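Local coordinates for protein myroilysin (PDB 5ZJK) that probably acts as a zinc-dependent endopeptidase of the astacin family, cutting peptide bonds within protein chains, at residues A2-T7 with G110-H115; E114-L119 with A151-T156. All coordinates share one frame; numbering follows the deposited sequence.

Contact 1 of 2, residues A2-T7 with G110-H115. With ZN (zinc ion), chain S.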
# COMPACT_ATOMS: atom_id res chain seq x y z
N ALA A 2 -1.17 -6.34 -8.29
CA ALA A 2 0.10 -6.55 -8.96
C ALA A 2 1.26 -6.49 -7.97
O ALA A 2 1.34 -5.59 -7.14
CB ALA A 2 0.30 -5.52 -10.06
N VAL A 3 2.15 -7.47 -8.07
CA VAL A 3 3.31 -7.56 -7.19
C VAL A 3 4.60 -7.51 -8.01
O VAL A 3 4.71 -8.18 -9.03
CB VAL A 3 3.30 -8.86 -6.36
CG1 VAL A 3 4.59 -9.02 -5.56
CG2 VAL A 3 2.09 -8.91 -5.45
N VAL A 4 5.57 -6.71 -7.56
CA VAL A 4 6.90 -6.76 -8.15
C VAL A 4 7.53 -8.10 -7.78
O VAL A 4 7.75 -8.38 -6.61
CB VAL A 4 7.79 -5.60 -7.67
CG1 VAL A 4 9.20 -5.74 -8.24
CG2 VAL A 4 7.19 -4.27 -8.06
N ARG A 5 7.81 -8.91 -8.80
CA ARG A 5 8.28 -10.28 -8.59
C ARG A 5 9.52 -10.38 -7.71
O ARG A 5 9.64 -11.28 -6.88
CB ARG A 5 8.55 -10.96 -9.93
CG ARG A 5 7.32 -11.22 -10.77
CD ARG A 5 7.60 -12.25 -11.85
NE ARG A 5 6.70 -13.39 -11.76
CZ ARG A 5 5.60 -13.54 -12.50
NH1 ARG A 5 5.27 -12.62 -13.39
NH2 ARG A 5 4.83 -14.61 -12.34
N SER A 6 10.45 -9.45 -7.89
CA SER A 6 11.72 -9.49 -7.19
C SER A 6 11.61 -9.07 -5.72
O SER A 6 12.59 -9.15 -4.98
CB SER A 6 12.75 -8.61 -7.90
OG SER A 6 12.27 -7.29 -8.05
N THR A 7 10.43 -8.63 -5.31
CA THR A 7 10.22 -8.19 -3.94
C THR A 7 9.44 -9.21 -3.11
O THR A 7 9.20 -9.00 -1.92
CB THR A 7 9.48 -6.84 -3.88
OG1 THR A 7 8.14 -7.01 -4.36
CG2 THR A 7 10.20 -5.80 -4.71
N GLY A 110 4.58 -6.76 -1.20
CA GLY A 110 5.19 -6.62 -2.51
C GLY A 110 4.27 -6.01 -3.56
O GLY A 110 4.63 -5.91 -4.73
N MET A 111 3.08 -5.59 -3.14
CA MET A 111 2.09 -5.07 -4.08
C MET A 111 2.28 -3.59 -4.39
O MET A 111 2.56 -2.79 -3.50
CB MET A 111 0.68 -5.31 -3.55
CG MET A 111 0.37 -6.77 -3.27
SD MET A 111 -1.39 -7.02 -3.06
CE MET A 111 -1.70 -5.74 -1.86
N ILE A 112 2.11 -3.25 -5.66
CA ILE A 112 2.22 -1.87 -6.12
C ILE A 112 0.88 -1.15 -6.06
O ILE A 112 -0.11 -1.70 -5.58
CB ILE A 112 2.74 -1.81 -7.56
CG1 ILE A 112 1.79 -2.55 -8.49
CG2 ILE A 112 4.14 -2.39 -7.65
CD1 ILE A 112 2.03 -2.30 -9.96
N HIS A 113 0.83 0.04 -6.60
CA HIS A 113 -0.38 0.80 -6.68
C HIS A 113 -1.15 0.33 -7.86
O HIS A 113 -0.59 0.20 -8.89
CB HIS A 113 -0.08 2.25 -6.85
CG HIS A 113 0.31 2.92 -5.59
ND1 HIS A 113 1.16 3.98 -5.56
CD2 HIS A 113 -0.03 2.67 -4.32
CE1 HIS A 113 1.36 4.34 -4.32
NE2 HIS A 113 0.64 3.57 -3.55
N GLU A 114 -2.45 0.14 -7.70
CA GLU A 114 -3.29 -0.44 -8.74
C GLU A 114 -3.54 0.53 -9.89
O GLU A 114 -3.90 0.12 -10.99
CB GLU A 114 -4.62 -0.92 -8.16
CG GLU A 114 -5.41 -1.86 -9.06
CD GLU A 114 -4.80 -3.24 -9.18
OE1 GLU A 114 -3.73 -3.49 -8.59
OE2 GLU A 114 -5.40 -4.10 -9.87
N HIS A 115 -3.33 1.82 -9.64
CA HIS A 115 -3.47 2.81 -10.71
C HIS A 115 -2.21 2.84 -11.57
O HIS A 115 -2.13 3.59 -12.55
CB HIS A 115 -3.78 4.20 -10.14
CG HIS A 115 -2.67 4.78 -9.31
ND1 HIS A 115 -2.59 4.61 -7.95
CD2 HIS A 115 -1.61 5.55 -9.66
CE1 HIS A 115 -1.52 5.24 -7.49
NE2 HIS A 115 -0.91 5.81 -8.51
ZN ZN S . 0.51 3.05 -1.39
O HOH W 1 -1.81 -3.93 -6.91
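A single water joins Ala-2, Ile-112 and Glu-114. It accepts from Ala-2 N at 2.8 Å and donates to Ile-112 O and to Glu-114 OE1, the latter at 2.6 Å. The other carboxylate oxygen, OE2, takes the amino group of Gly-1. His-113 binds zinc through NE2, with His-103 and His-107. The backbones form one antiparallel bridge, with Val-3 and Met-111 as the non-hydrogen-bonded pair. Ile-112 N donates to Ala-2 O at 2.9 Å, and Val-4 N donates to Gly-110 O at 3.1 Å. Gly-110 ends the zinc-binding helix in a Schellman motif. Its positive phi (112°) would jam a side chain against the preceding carbonyl, a strain that glycine avoids. Val-3 CG2 touches Met-111 CG. On the other side the side chains of Val-4 and Ile-112 cross at about a right angle, CG2 against CG2 at 3.6 Å. Thr-7 turns OG1 between its own N and carbonyl carbon (chi1 67°), which brings it to Val-4 O at 2.7 Å. A valine here would lack the hydroxyl bond to Val-4 O, probably leaving the Thr-7 N bond to hold the turn. The Glu-114 carboxylate and Gly-1 amino group would probably offset each other's charge, much as in mature astacin.

Contact 2 of 2, residues E114-L119 with A151-T156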
# COMPACT_ATOMS: atom_id res chain seq x y z
N GLU A 114 -2.45 0.14 -7.70
CA GLU A 114 -3.29 -0.44 -8.74
C GLU A 114 -3.54 0.53 -9.89
O GLU A 114 -3.90 0.12 -10.99
CB GLU A 114 -4.62 -0.92 -8.16
CG GLU A 114 -5.41 -1.86 -9.06
CD GLU A 114 -4.80 -3.24 -9.18
OE1 GLU A 114 -3.73 -3.49 -8.59
OE2 GLU A 114 -5.40 -4.10 -9.87
N HIS A 115 -3.33 1.82 -9.64
CA HIS A 115 -3.47 2.81 -10.71
C HIS A 115 -2.21 2.84 -11.57
O HIS A 115 -2.13 3.59 -12.55
CB HIS A 115 -3.78 4.20 -10.14
CG HIS A 115 -2.67 4.78 -9.31
ND1 HIS A 115 -2.59 4.61 -7.95
CD2 HIS A 115 -1.61 5.55 -9.66
CE1 HIS A 115 -1.52 5.24 -7.49
NE2 HIS A 115 -0.91 5.81 -8.51
N GLN A 116 -1.23 2.03 -11.19
CA GLN A 116 -0.01 1.86 -11.97
C GLN A 116 0.11 0.42 -12.46
O GLN A 116 1.21 -0.04 -12.78
CB GLN A 116 1.22 2.26 -11.15
CG GLN A 116 1.18 3.68 -10.62
CD GLN A 116 2.47 4.09 -9.94
OE1 GLN A 116 2.78 3.63 -8.84
NE2 GLN A 116 3.24 4.96 -10.60
N HIS A 117 -1.02 -0.27 -12.50
CA HIS A 117 -1.10 -1.66 -12.95
C HIS A 117 -0.51 -1.83 -14.35
O HIS A 117 -0.69 -0.96 -15.20
CB HIS A 117 -2.56 -2.12 -12.92
CG HIS A 117 -2.74 -3.61 -12.96
ND1 HIS A 117 -2.80 -4.32 -14.13
CD2 HIS A 117 -2.87 -4.51 -11.96
CE1 HIS A 117 -2.96 -5.60 -13.86
NE2 HIS A 117 -3.01 -5.75 -12.55
N PRO A 118 0.20 -2.94 -14.58
CA PRO A 118 0.85 -3.16 -15.88
C PRO A 118 -0.13 -3.34 -17.04
O PRO A 118 0.27 -3.15 -18.19
CB PRO A 118 1.65 -4.45 -15.65
CG PRO A 118 0.99 -5.12 -14.49
CD PRO A 118 0.52 -4.00 -13.61
N LEU A 119 -1.37 -3.69 -16.76
CA LEU A 119 -2.36 -3.91 -17.81
C LEU A 119 -3.24 -2.69 -18.06
O LEU A 119 -4.03 -2.67 -19.00
CB LEU A 119 -3.25 -5.11 -17.46
CG LEU A 119 -2.61 -6.49 -17.42
CD1 LEU A 119 -3.66 -7.54 -17.09
CD2 LEU A 119 -1.92 -6.81 -18.73
N ALA A 151 2.95 6.92 -14.57
CA ALA A 151 3.78 5.78 -14.93
C ALA A 151 3.17 4.46 -14.48
O ALA A 151 2.59 4.37 -13.41
CB ALA A 151 5.18 5.94 -14.34
N THR A 152 3.30 3.44 -15.33
CA THR A 152 2.83 2.10 -15.00
C THR A 152 3.99 1.12 -14.97
O THR A 152 5.05 1.38 -15.55
CB THR A 152 1.77 1.60 -16.00
OG1 THR A 152 2.35 1.52 -17.31
CG2 THR A 152 0.58 2.54 -16.03
N TYR A 153 3.80 -0.01 -14.30
CA TYR A 153 4.82 -1.06 -14.26
C TYR A 153 4.73 -1.93 -15.51
O TYR A 153 3.82 -1.77 -16.32
CB TYR A 153 4.67 -1.91 -13.00
CG TYR A 153 5.16 -1.23 -11.74
CD1 TYR A 153 4.47 -0.17 -11.18
CD2 TYR A 153 6.32 -1.67 -11.11
CE1 TYR A 153 4.92 0.45 -10.03
CE2 TYR A 153 6.78 -1.05 -9.96
CZ TYR A 153 6.07 0.00 -9.42
OH TYR A 153 6.52 0.61 -8.28
N SER A 154 5.68 -2.85 -15.66
CA SER A 154 5.69 -3.74 -16.81
C SER A 154 5.22 -5.13 -16.43
O SER A 154 5.31 -5.54 -15.28
CB SER A 154 7.09 -3.81 -17.42
OG SER A 154 7.95 -4.62 -16.64
N THR A 155 4.71 -5.86 -17.42
CA THR A 155 4.23 -7.22 -17.21
C THR A 155 5.38 -8.19 -16.95
O THR A 155 5.18 -9.29 -16.45
CB THR A 155 3.41 -7.73 -18.41
OG1 THR A 155 4.21 -7.64 -19.60
CG2 THR A 155 2.16 -6.89 -18.59
N THR A 156 6.60 -7.76 -17.30
CA THR A 156 7.77 -8.61 -17.19
C THR A 156 8.35 -8.63 -15.78
O THR A 156 8.93 -9.63 -15.35
CB THR A 156 8.87 -8.18 -18.17
OG1 THR A 156 9.25 -6.82 -17.90
CG2 THR A 156 8.38 -8.28 -19.61
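Tyr-153 N donates a nearly straight bond to Gln-116 O, 3.0 Å long with 169° at the hydrogen. A second bond runs from Gln-116 NE2 to Ala-151 O at 2.9 Å. In this astacin-family fold the two bonds tie the loop after the zinc-binding motif to the loop that leaves helix 142-150. Gln-116 keeps CG beside its backbone N (chi1 -58°) and extends from there, which carries NE2 to the helix end, where it also donates to Asn-147 O. Two carbonyls therefore hold the amide and limit its rotation. The Ala-151 bond is bent, and its oxygen lies out of the amide plane. The Tyr-153 ring stands almost at right angles to the amide (89°), with CE1 4.0 Å from Gln-116 OE1. Gln-116 O sits at the edge of this ring, near its plane. Pro-118 CA lies against Tyr-153 O at 3.3 Å in a CA-H...O contact. Thr-152 CB packs on His-117 O at 3.6 Å. Pro-118 CD sits over one face of the His-117 ring, toward its rim, while His-117 ND1 accepts from Leu-119 N. At the outer end Thr-155 CG2 lies 3.9 Å from Pro-118 CB and 4.1 Å from Leu-119 CD2.

In the fold
Contact 1 is wholly buried; contact 2 is only partly so and lies farther from the centre of the chain. Their centres are about 9 Å apart, and both use the loop between helices 94-107 and 126-134. Contact 1 holds the earlier part, 110-115, against the N-terminal strand. Contact 2 holds 114-119 against the loop that leads into strand 158-160, which pairs with strand 2-4; the contacts share Glu-114 and His-115. The inner contact carries a zinc ligand and a water-linked carboxylate. The outer one relies on neutral amide bonds and on methyl and proline contacts at a partly exposed edge. The two meet directly: Ile-112 CD1 touches Tyr-153 CD1 at 3.5 Å, and Ala-2 CB packs on His-117 and Pro-118.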